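PDB 4H7N: aldehyde dehydrogenase from Anabaena variabilis, which probably oxidises aldehydes to the corresponding carboxylic acids with NAD+ as electron acceptor. Local coordinates for residues A[52-56]-A[148-154]; A[270-276]-A[370-376]; A[305-311]-A[344-348]. One frame throughout, in Å; residues are numbered along the deposited sequence.

Overall arrangement
The three contacts fall in the two alpha/beta units of the aldehyde dehydrogenase fold. Contact 1 (52-56 with 148-154) packs two helices in what is, in relatives, the coenzyme-binding domain; contacts 2 and 3 lie beyond the chain's centre, in and beside the seven-stranded sheet of the catalytic domain. The centre of contact 1 is 44 Å from that of contact 2 and 35 Å from that of contact 3. Contacts 2 and 3, 24 Å between centres, meet where Met-370 CE packs 3.9 Å from Pro-348 CB, and contact 3 is nested in the chain loop that contact 2 closes. All three stand away from Glu-232, the predicted active-site residue; the glycerol belongs to contact 1.

Contact 1 (A[52-56]-A[148-154]); sequences RITTL and IPALLAG. With GOL (glycerol), chain E.
A helix C terminus closed by a Schellman motif, with an arginine from a neighbouring helix hydrogen-bonded to the carbonyl of Leu-152 in its last turn, defines this packing in what is, in relatives, the coenzyme-binding domain. Helices 52-56 and 148-153 run obliquely antiparallel (139°), their axes 10.1 Å apart, and come nearest at Arg-52 and Leu-152 (CA to CA 6.0 Å). Gly-154 (phi 103°) leaves the helix, returning its N to Leu-151 O at 3.0 Å. Leu-152 (m, t) starts out away but swings its end back, CD2 sitting 3.8 Å from Ile-53 CG1 and 4.3 Å from Leu-56 CG. Leu-56 CD1 lies 4.0 Å from Ile-148 CD1, and Leu-56 also touches Trp-44 of helix 27-46. Arg-52 (m, t, m) bends over the helix end: NE (2.9 Å) and NH2 (3.0 Å) both donate to Leu-152 O. Arg-52 NH1, also bonded to Trp-44 O, donates to O1 of a glycerol, probably from the crystallisation liquor, at 3.0 Å, and glycerol O2 donates to Ala-153 O at 3.1 Å.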
loop_
_atom_site.group_PDB
_atom_site.type_symbol
_atom_site.label_atom_id
_atom_site.label_comp_id
_atom_site.label_asym_id
_atom_site.label_seq_id
_atom_site.Cartn_x
_atom_site.Cartn_y
_atom_site.Cartn_z
ATOM N N ARG A 52 10.363 23.298 -5.402
ATOM C CA ARG A 52 9.538 23.007 -4.230
ATOM C C ARG A 52 10.355 23.108 -2.964
ATOM O O ARG A 52 9.851 23.628 -1.959
ATOM C CB ARG A 52 8.793 21.659 -4.308
ATOM C CG ARG A 52 7.754 21.668 -5.404
ATOM C CD ARG A 52 6.878 20.445 -5.449
ATOM N NE ARG A 52 7.586 19.186 -5.752
ATOM C CZ ARG A 52 7.782 18.674 -6.959
ATOM N NH1 ARG A 52 7.335 19.275 -8.044
ATOM N NH2 ARG A 52 8.408 17.502 -7.065
ATOM N N ILE A 53 11.598 22.629 -3.022
ATOM C CA ILE A 53 12.580 22.781 -1.936
ATOM C C ILE A 53 12.789 24.246 -1.627
ATOM O O ILE A 53 12.729 24.638 -0.471
ATOM C CB ILE A 53 13.925 22.078 -2.258
ATOM C CG1 ILE A 53 13.715 20.563 -2.299
ATOM C CG2 ILE A 53 14.985 22.371 -1.188
ATOM C CD1 ILE A 53 14.883 19.784 -2.901
ATOM N N THR A 54 13.032 25.073 -2.629
ATOM C CA THR A 54 13.235 26.506 -2.340
ATOM C C THR A 54 12.054 27.079 -1.547
ATOM O O THR A 54 12.230 27.768 -0.571
ATOM C CB THR A 54 13.472 27.272 -3.640
ATOM O OG1 THR A 54 14.678 26.774 -4.208
ATOM C CG2 THR A 54 13.596 28.812 -3.425
ATOM N N THR A 55 10.851 26.745 -1.989
ATOM C CA THR A 55 9.631 27.210 -1.388
ATOM C C THR A 55 9.488 26.738 0.052
ATOM O O THR A 55 9.168 27.521 0.913
ATOM C CB THR A 55 8.442 26.693 -2.225
ATOM O OG1 THR A 55 8.534 27.238 -3.534
ATOM C CG2 THR A 55 7.160 27.116 -1.678
ATOM N N LEU A 56 9.740 25.459 0.317
ATOM C CA LEU A 56 9.640 24.932 1.673
ATOM C C LEU A 56 10.655 25.628 2.571
ATOM O O LEU A 56 10.352 25.969 3.726
ATOM C CB LEU A 56 9.856 23.396 1.695
ATOM C CG LEU A 56 8.599 22.534 1.607
ATOM C CD1 LEU A 56 7.660 22.758 2.774
ATOM C CD2 LEU A 56 7.776 22.781 0.378
ATOM N N ILE A 148 4.904 16.967 4.793
ATOM C CA ILE A 148 6.136 17.507 4.203
ATOM C C ILE A 148 6.629 16.639 3.039
ATOM O O ILE A 148 6.879 17.167 1.999
ATOM C CB ILE A 148 7.250 17.719 5.249
ATOM C CG1 ILE A 148 6.855 18.803 6.256
ATOM C CG2 ILE A 148 8.588 17.998 4.550
ATOM C CD1 ILE A 148 6.661 20.186 5.667
ATOM N N PRO A 149 6.794 15.312 3.219
ATOM C CA PRO A 149 7.224 14.554 2.035
ATOM C C PRO A 149 6.190 14.557 0.920
ATOM O O PRO A 149 6.541 14.625 -0.255
ATOM C CB PRO A 149 7.476 13.127 2.588
ATOM C CG PRO A 149 6.853 13.071 3.966
ATOM C CD PRO A 149 6.816 14.501 4.442
ATOM N N ALA A 150 4.909 14.546 1.256
ATOM C CA ALA A 150 3.913 14.626 0.204
ATOM C C ALA A 150 4.043 15.929 -0.606
ATOM O O ALA A 150 3.940 15.903 -1.834
ATOM C CB ALA A 150 2.534 14.519 0.790
ATOM N N LEU A 151 4.286 17.070 0.073
ATOM C CA LEU A 151 4.453 18.305 -0.647
ATOM C C LEU A 151 5.661 18.250 -1.571
ATOM O O LEU A 151 5.573 18.709 -2.692
ATOM C CB LEU A 151 4.614 19.518 0.288
ATOM C CG LEU A 151 3.298 19.912 0.977
ATOM C CD1 LEU A 151 3.598 20.846 2.137
ATOM C CD2 LEU A 151 2.358 20.617 0.037
ATOM N N LEU A 152 6.765 17.704 -1.102
ATOM C CA LEU A 152 7.968 17.650 -1.905
ATOM C C LEU A 152 7.820 16.729 -3.098
ATOM O O LEU A 152 8.480 16.911 -4.129
ATOM C CB LEU A 152 9.162 17.260 -1.030
ATOM C CG LEU A 152 9.595 18.432 -0.120
ATOM C CD1 LEU A 152 10.489 18.010 1.042
ATOM C CD2 LEU A 152 10.298 19.526 -0.909
ATOM N N ALA A 153 6.966 15.734 -2.957
ATOM C CA ALA A 153 6.647 14.821 -4.038
ATOM C C ALA A 153 5.909 15.534 -5.161
ATOM O O ALA A 153 5.856 15.018 -6.278
ATOM C CB ALA A 153 5.785 13.662 -3.554
ATOM N N GLY A 154 5.350 16.702 -4.872
ATOM C CA GLY A 154 4.540 17.400 -5.833
ATOM C C GLY A 154 3.034 17.317 -5.611
ATOM O O GLY A 154 2.296 17.767 -6.436
HETATM C C1 GOL E . 8.647 15.943 -9.973
HETATM O O1 GOL E . 8.500 17.353 -10.024
HETATM C C2 GOL E . 7.453 15.243 -9.278
HETATM O O2 GOL E . 6.245 16.020 -9.193
HETATM C C3 GOL E . 7.188 13.988 -10.075
HETATM O O3 GOL E . 8.384 13.207 -10.093
#

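Contact 2 (A[270-276]-A[370-376])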
loop_
_atom_site.group_PDB
_atom_site.type_symbol
_atom_site.label_atom_id
_atom_site.label_comp_id
_atom_site.label_asym_id
_atom_site.label_seq_id
_atom_site.Cartn_x
_atom_site.Cartn_y
_atom_site.Cartn_z
ATOM N N GLU A 270 4.125 0.943 27.452
ATOM C CA GLU A 270 2.937 0.806 28.263
ATOM C C GLU A 270 2.879 -0.506 29.051
ATOM O O GLU A 270 1.952 -0.717 29.808
ATOM C CB GLU A 270 1.719 0.921 27.365
ATOM C CG GLU A 270 1.479 2.352 26.848
ATOM C CD GLU A 270 0.008 2.686 26.490
ATOM O OE1 GLU A 270 -0.901 1.882 26.782
ATOM O OE2 GLU A 270 -0.208 3.772 25.881
ATOM N N ARG A 271 3.841 -1.394 28.838
ATOM C CA ARG A 271 3.927 -2.681 29.559
ATOM C C ARG A 271 5.395 -3.032 29.747
ATOM O O ARG A 271 6.153 -2.901 28.817
ATOM C CB ARG A 271 3.348 -3.818 28.753
ATOM C CG ARG A 271 2.000 -3.491 28.193
ATOM C CD ARG A 271 1.452 -4.667 27.432
ATOM N NE ARG A 271 1.841 -4.706 26.042
ATOM C CZ ARG A 271 2.182 -5.817 25.376
ATOM N NH1 ARG A 271 2.344 -6.985 25.997
ATOM N NH2 ARG A 271 2.448 -5.748 24.083
ATOM N N ILE A 272 5.767 -3.494 30.930
ATOM C CA ILE A 272 7.148 -3.738 31.274
ATOM C C ILE A 272 7.283 -5.137 31.897
ATOM O O ILE A 272 6.584 -5.449 32.888
ATOM C CB ILE A 272 7.635 -2.667 32.254
ATOM C CG1 ILE A 272 7.522 -1.272 31.620
ATOM C CG2 ILE A 272 9.088 -2.915 32.576
ATOM C CD1 ILE A 272 7.462 -0.163 32.681
ATOM N N TYR A 273 8.109 -5.978 31.268
ATOM C CA TYR A 273 8.343 -7.350 31.702
ATOM C C TYR A 273 9.786 -7.463 32.167
ATOM O O TYR A 273 10.689 -7.088 31.432
ATOM C CB TYR A 273 8.051 -8.315 30.547
ATOM C CG TYR A 273 6.639 -8.141 30.037
ATOM C CD1 TYR A 273 5.568 -8.718 30.699
ATOM C CD2 TYR A 273 6.379 -7.305 28.940
ATOM C CE1 TYR A 273 4.264 -8.480 30.299
ATOM C CE2 TYR A 273 5.089 -7.082 28.497
ATOM C CZ TYR A 273 4.034 -7.666 29.188
ATOM O OH TYR A 273 2.783 -7.439 28.723
ATOM N N VAL A 274 10.016 -7.973 33.389
ATOM C CA VAL A 274 11.368 -8.026 33.948
ATOM C C VAL A 274 11.676 -9.409 34.501
ATOM O O VAL A 274 10.856 -10.010 35.198
ATOM C CB VAL A 274 11.530 -7.011 35.103
ATOM C CG1 VAL A 274 12.985 -6.927 35.531
ATOM C CG2 VAL A 274 11.037 -5.637 34.674
ATOM N N ALA A 275 12.867 -9.904 34.190
ATOM C CA ALA A 275 13.338 -11.180 34.730
ATOM C C ALA A 275 13.054 -11.194 36.233
ATOM O O ALA A 275 13.399 -10.214 36.944
ATOM C CB ALA A 275 14.828 -11.314 34.491
ATOM N N GLU A 276 12.479 -12.293 36.725
ATOM C CA GLU A 276 12.097 -12.364 38.151
ATOM C C GLU A 276 13.228 -12.104 39.144
ATOM O O GLU A 276 12.991 -11.514 40.162
ATOM C CB GLU A 276 11.344 -13.656 38.493
ATOM C CG GLU A 276 12.131 -14.931 38.271
ATOM C CD GLU A 276 11.275 -16.190 38.451
ATOM O OE1 GLU A 276 10.067 -16.068 38.734
ATOM O OE2 GLU A 276 11.804 -17.309 38.292
HETATM N N MSE A 370 3.166 2.743 34.401
HETATM C CA MSE A 370 4.232 1.778 34.247
HETATM C C MSE A 370 3.820 0.563 35.039
HETATM O O MSE A 370 4.123 0.479 36.241
HETATM C CB MSE A 370 5.519 2.381 34.781
HETATM C CG MSE A 370 6.079 3.429 33.834
HETATM SE SE MSE A 370 7.545 4.472 34.616
HETATM C CE MSE A 370 6.540 5.611 35.841
ATOM N N PRO A 371 3.062 -0.344 34.427
ATOM C CA PRO A 371 2.789 -1.639 35.057
ATOM C C PRO A 371 3.941 -2.602 34.818
ATOM O O PRO A 371 4.324 -2.836 33.658
ATOM C CB PRO A 371 1.512 -2.121 34.325
ATOM C CG PRO A 371 1.527 -1.422 33.003
ATOM C CD PRO A 371 2.500 -0.269 33.070
ATOM N N VAL A 372 4.460 -3.192 35.880
ATOM C CA VAL A 372 5.641 -4.035 35.811
ATOM C C VAL A 372 5.358 -5.462 36.240
ATOM O O VAL A 372 4.936 -5.670 37.336
ATOM C CB VAL A 372 6.750 -3.455 36.716
ATOM C CG1 VAL A 372 8.052 -4.202 36.507
ATOM C CG2 VAL A 372 6.954 -1.987 36.363
HETATM N N MSE A 373 5.633 -6.430 35.379
HETATM C CA MSE A 373 5.373 -7.853 35.659
HETATM C C MSE A 373 6.655 -8.650 35.628
HETATM O O MSE A 373 7.425 -8.471 34.721
HETATM C CB MSE A 373 4.566 -8.433 34.489
HETATM C CG MSE A 373 3.121 -8.643 34.843
HETATM SE SE MSE A 373 2.193 -9.560 33.373
HETATM C CE MSE A 373 2.090 -11.413 33.988
ATOM N N PRO A 374 6.877 -9.572 36.576
ATOM C CA PRO A 374 8.029 -10.470 36.446
ATOM C C PRO A 374 7.829 -11.569 35.384
ATOM O O PRO A 374 6.705 -11.884 35.058
ATOM C CB PRO A 374 8.127 -11.099 37.845
ATOM C CG PRO A 374 6.744 -11.080 38.370
ATOM C CD PRO A 374 6.007 -9.946 37.709
ATOM N N PHE A 375 8.904 -12.119 34.825
ATOM C CA PHE A 375 8.822 -13.399 34.083
ATOM C C PHE A 375 9.834 -14.461 34.552
ATOM O O PHE A 375 10.965 -14.145 34.909
ATOM C CB PHE A 375 8.906 -13.212 32.555
ATOM C CG PHE A 375 10.146 -12.540 32.095
ATOM C CD1 PHE A 375 11.288 -13.276 31.847
ATOM C CD2 PHE A 375 10.185 -11.161 31.900
ATOM C CE1 PHE A 375 12.452 -12.659 31.399
ATOM C CE2 PHE A 375 11.358 -10.537 31.466
ATOM C CZ PHE A 375 12.491 -11.283 31.204
ATOM N N PRO A 376 9.416 -15.743 34.561
ATOM C CA PRO A 376 10.340 -16.806 34.922
ATOM C C PRO A 376 11.331 -17.198 33.831
ATOM O O PRO A 376 12.377 -17.749 34.152
ATOM C CB PRO A 376 9.409 -17.982 35.228
ATOM C CG PRO A 376 8.235 -17.744 34.345
ATOM C CD PRO A 376 8.058 -16.253 34.315
#
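Two parallel strands of the catalytic domain's seven-stranded sheet pair here, Ile-272 opposite Val-372 through Ala-275 opposite Phe-375, with a 34° twist between their axes. Ile-272 and Val-274 each donate and accept: Ile-272 N to Pro-371 O (3.2 Å), Met-373 N to Ile-272 O (2.8 Å), Val-274 N to Met-373 O (3.0 Å) and Phe-375 N to Val-274 O (2.9 Å). On one face Ile-272 pushes CD1 into the hollow between Met-370 CB (3.8 Å) and Val-372 CG2 (4.1 Å), while Val-274 CG2 abuts Val-372 CG1 at 3.8 Å; helices 247-259 and 279-292 cover this side. On the other, Tyr-273 is the central bump. The selenium of selenomethionine Met-373 lies at the edge of the Tyr-273 ring, a Met-aromatic contact with SE 3.9 Å from Tyr-273 CE1, and Phe-375 CD2 rests 3.8 Å from Tyr-273 CB. With chi1 p, Phe-375 folds back across the other strand, its ring face roofing the site at alanine: Ala-275 CA makes a CH-pi contact 3.8 Å from the Phe-375 ring centroid.

Contact 3 (A[305-311]-A[344-348]); sequences IGPIIAE and WWCRP
Two direct hydrogen bonds hold the loop 305-311 against segment 344-348: Trp-344 NE1 donates to Glu-311 OE2 at 2.9 Å, and Ile-308 N to Trp-344 O at 2.9 Å. Two waters extend the pairing. One bridges Gly-306 O (2.8 Å) and Cys-346 N (2.9 Å); the other bridges Ile-308 O (2.7 Å) and Trp-344 N (3.0 Å). The result is a partly hydrated, roughly antiparallel association of a loop with an extended segment, end-to-end directions 139° apart and Pro-307 CA 4.8 Å from Trp-345 CA. Trp-344 (chi1 m, chi2 114°) turns its indole edge to the carboxylate of Glu-311, the first residue of a helix. Trp-345 (chi1 m, chi2 81°) starts away from the loop, yet its indole folds back, so that Pro-307 CB stands almost on the ring normal, 3.7 Å from the centroid of the Trp-345 six-membered ring, a CH-pi contact. Ile-308 (m, t) packs beside Cys-346, CD1 4.0 Å from Cys-346 CB, and Ile-305 CG1 meets Pro-348 CG at 4.4 Å. Further out, Ile-308 and Trp-344 pack on helix 311-326, and Trp-345 NE1 bonds to Leu-340 O within the hairpin of 338-340 and 343-345. Segment 344-348 leads directly into strand 349-352 of the seven-stranded sheet, so the contact ties the loop before helix 311-326 to the hairpin preceding that strand.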
loop_
_atom_site.group_PDB
_atom_site.type_symbol
_atom_site.label_atom_id
_atom_site.label_comp_id
_atom_site.label_asym_id
_atom_site.label_seq_id
_atom_site.Cartn_x
_atom_site.Cartn_y
_atom_site.Cartn_z
ATOM N N ILE A 305 6.308 17.275 33.405
ATOM C CA ILE A 305 5.086 16.487 33.072
ATOM C C ILE A 305 3.903 17.420 32.910
ATOM O O ILE A 305 3.421 18.030 33.908
ATOM C CB ILE A 305 4.789 15.440 34.153
ATOM C CG1 ILE A 305 6.050 14.612 34.415
ATOM C CG2 ILE A 305 3.584 14.581 33.767
ATOM C CD1 ILE A 305 6.604 13.955 33.164
ATOM N N GLY A 306 3.463 17.554 31.662
ATOM C CA GLY A 306 2.271 18.350 31.355
ATOM C C GLY A 306 0.953 17.667 31.716
ATOM O O GLY A 306 0.939 16.517 32.130
ATOM N N PRO A 307 -0.152 18.360 31.492
ATOM C CA PRO A 307 -1.449 17.821 31.766
ATOM C C PRO A 307 -1.880 16.789 30.750
ATOM O O PRO A 307 -1.347 16.744 29.629
ATOM C CB PRO A 307 -2.356 19.043 31.668
ATOM C CG PRO A 307 -1.694 19.929 30.683
ATOM C CD PRO A 307 -0.231 19.713 30.904
ATOM N N ILE A 308 -2.905 16.035 31.110
ATOM C CA ILE A 308 -3.588 15.202 30.146
ATOM C C ILE A 308 -4.395 16.132 29.279
ATOM O O ILE A 308 -5.262 16.824 29.776
ATOM C CB ILE A 308 -4.498 14.230 30.855
ATOM C CG1 ILE A 308 -3.644 13.364 31.789
ATOM C CG2 ILE A 308 -5.277 13.391 29.859
ATOM C CD1 ILE A 308 -4.459 12.780 32.907
ATOM N N ILE A 309 -4.108 16.131 27.977
ATOM C CA ILE A 309 -4.585 17.153 27.065
ATOM C C ILE A 309 -6.076 17.022 26.790
ATOM O O ILE A 309 -6.803 17.992 26.787
ATOM C CB ILE A 309 -3.778 17.076 25.761
ATOM C CG1 ILE A 309 -2.361 17.564 26.005
ATOM C CG2 ILE A 309 -4.420 17.900 24.669
ATOM C CD1 ILE A 309 -1.452 17.252 24.848
ATOM N N ALA A 310 -6.534 15.802 26.572
ATOM C CA ALA A 310 -7.944 15.591 26.234
ATOM C C ALA A 310 -8.704 15.079 27.437
ATOM O O ALA A 310 -8.258 14.136 28.084
ATOM C CB ALA A 310 -8.047 14.623 25.060
ATOM N N GLU A 311 -9.866 15.659 27.742
ATOM C CA GLU A 311 -10.664 15.150 28.876
ATOM C C GLU A 311 -11.044 13.687 28.761
ATOM O O GLU A 311 -11.075 12.976 29.772
ATOM C CB GLU A 311 -11.998 15.886 29.055
ATOM C CG GLU A 311 -11.881 17.165 29.794
ATOM C CD GLU A 311 -13.159 17.514 30.549
ATOM O OE1 GLU A 311 -14.155 17.751 29.891
ATOM O OE2 GLU A 311 -13.131 17.526 31.791
ATOM N N TRP A 344 -6.656 18.500 34.005
ATOM C CA TRP A 344 -6.507 17.129 34.490
ATOM C C TRP A 344 -5.032 16.734 34.413
ATOM O O TRP A 344 -4.348 17.010 33.422
ATOM C CB TRP A 344 -7.303 16.132 33.630
ATOM C CG TRP A 344 -8.792 16.176 33.810
ATOM C CD1 TRP A 344 -9.716 16.555 32.879
ATOM C CD2 TRP A 344 -9.529 15.812 34.986
ATOM N NE1 TRP A 344 -10.975 16.467 33.406
ATOM C CE2 TRP A 344 -10.896 16.014 34.696
ATOM C CE3 TRP A 344 -9.163 15.341 36.260
ATOM C CZ2 TRP A 344 -11.913 15.755 35.626
ATOM C CZ3 TRP A 344 -10.151 15.094 37.190
ATOM C CH2 TRP A 344 -11.528 15.302 36.867
ATOM N N TRP A 345 -4.598 16.012 35.430
ATOM C CA TRP A 345 -3.220 15.621 35.625
ATOM C C TRP A 345 -3.106 14.202 36.179
ATOM O O TRP A 345 -4.011 13.702 36.862
ATOM C CB TRP A 345 -2.537 16.570 36.610
ATOM C CG TRP A 345 -2.682 17.998 36.269
ATOM C CD1 TRP A 345 -3.754 18.795 36.526
ATOM C CD2 TRP A 345 -1.710 18.822 35.631
ATOM N NE1 TRP A 345 -3.524 20.071 36.067
ATOM C CE2 TRP A 345 -2.273 20.118 35.521
ATOM C CE3 TRP A 345 -0.415 18.603 35.154
ATOM C CZ2 TRP A 345 -1.600 21.171 34.950
ATOM C CZ3 TRP A 345 0.265 19.667 34.601
ATOM C CH2 TRP A 345 -0.339 20.938 34.498
ATOM N N CYS A 346 -1.998 13.556 35.841
ATOM C CA CYS A 346 -1.608 12.273 36.435
ATOM C C CYS A 346 -0.096 12.252 36.528
ATOM O O CYS A 346 0.616 12.543 35.546
ATOM C CB CYS A 346 -2.060 11.089 35.580
ATOM S SG CYS A 346 -1.856 9.475 36.434
ATOM N N ARG A 347 0.390 11.851 37.678
ATOM C CA ARG A 347 1.820 11.706 37.853
ATOM C C ARG A 347 2.290 10.348 37.353
ATOM O O ARG A 347 1.511 9.399 37.265
ATOM C CB ARG A 347 2.226 11.848 39.321
ATOM C CG ARG A 347 2.062 13.235 39.887
ATOM C CD ARG A 347 2.433 13.263 41.364
ATOM N NE ARG A 347 2.754 14.639 41.726
ATOM C CZ ARG A 347 1.877 15.554 42.120
ATOM N NH1 ARG A 347 0.582 15.258 42.258
ATOM N NH2 ARG A 347 2.307 16.781 42.387
ATOM N N PRO A 348 3.579 10.255 37.036
ATOM C CA PRO A 348 4.212 8.962 36.749
ATOM C C PRO A 348 3.821 7.914 37.786
ATOM O O PRO A 348 3.896 8.158 38.977
ATOM C CB PRO A 348 5.705 9.293 36.829
ATOM C CG PRO A 348 5.778 10.720 36.394
ATOM C CD PRO A 348 4.567 11.356 37.029
HETATM O O HOH W 1 -0.011 15.094 34.317
HETATM O O HOH W 2 -6.566 18.761 31.039
#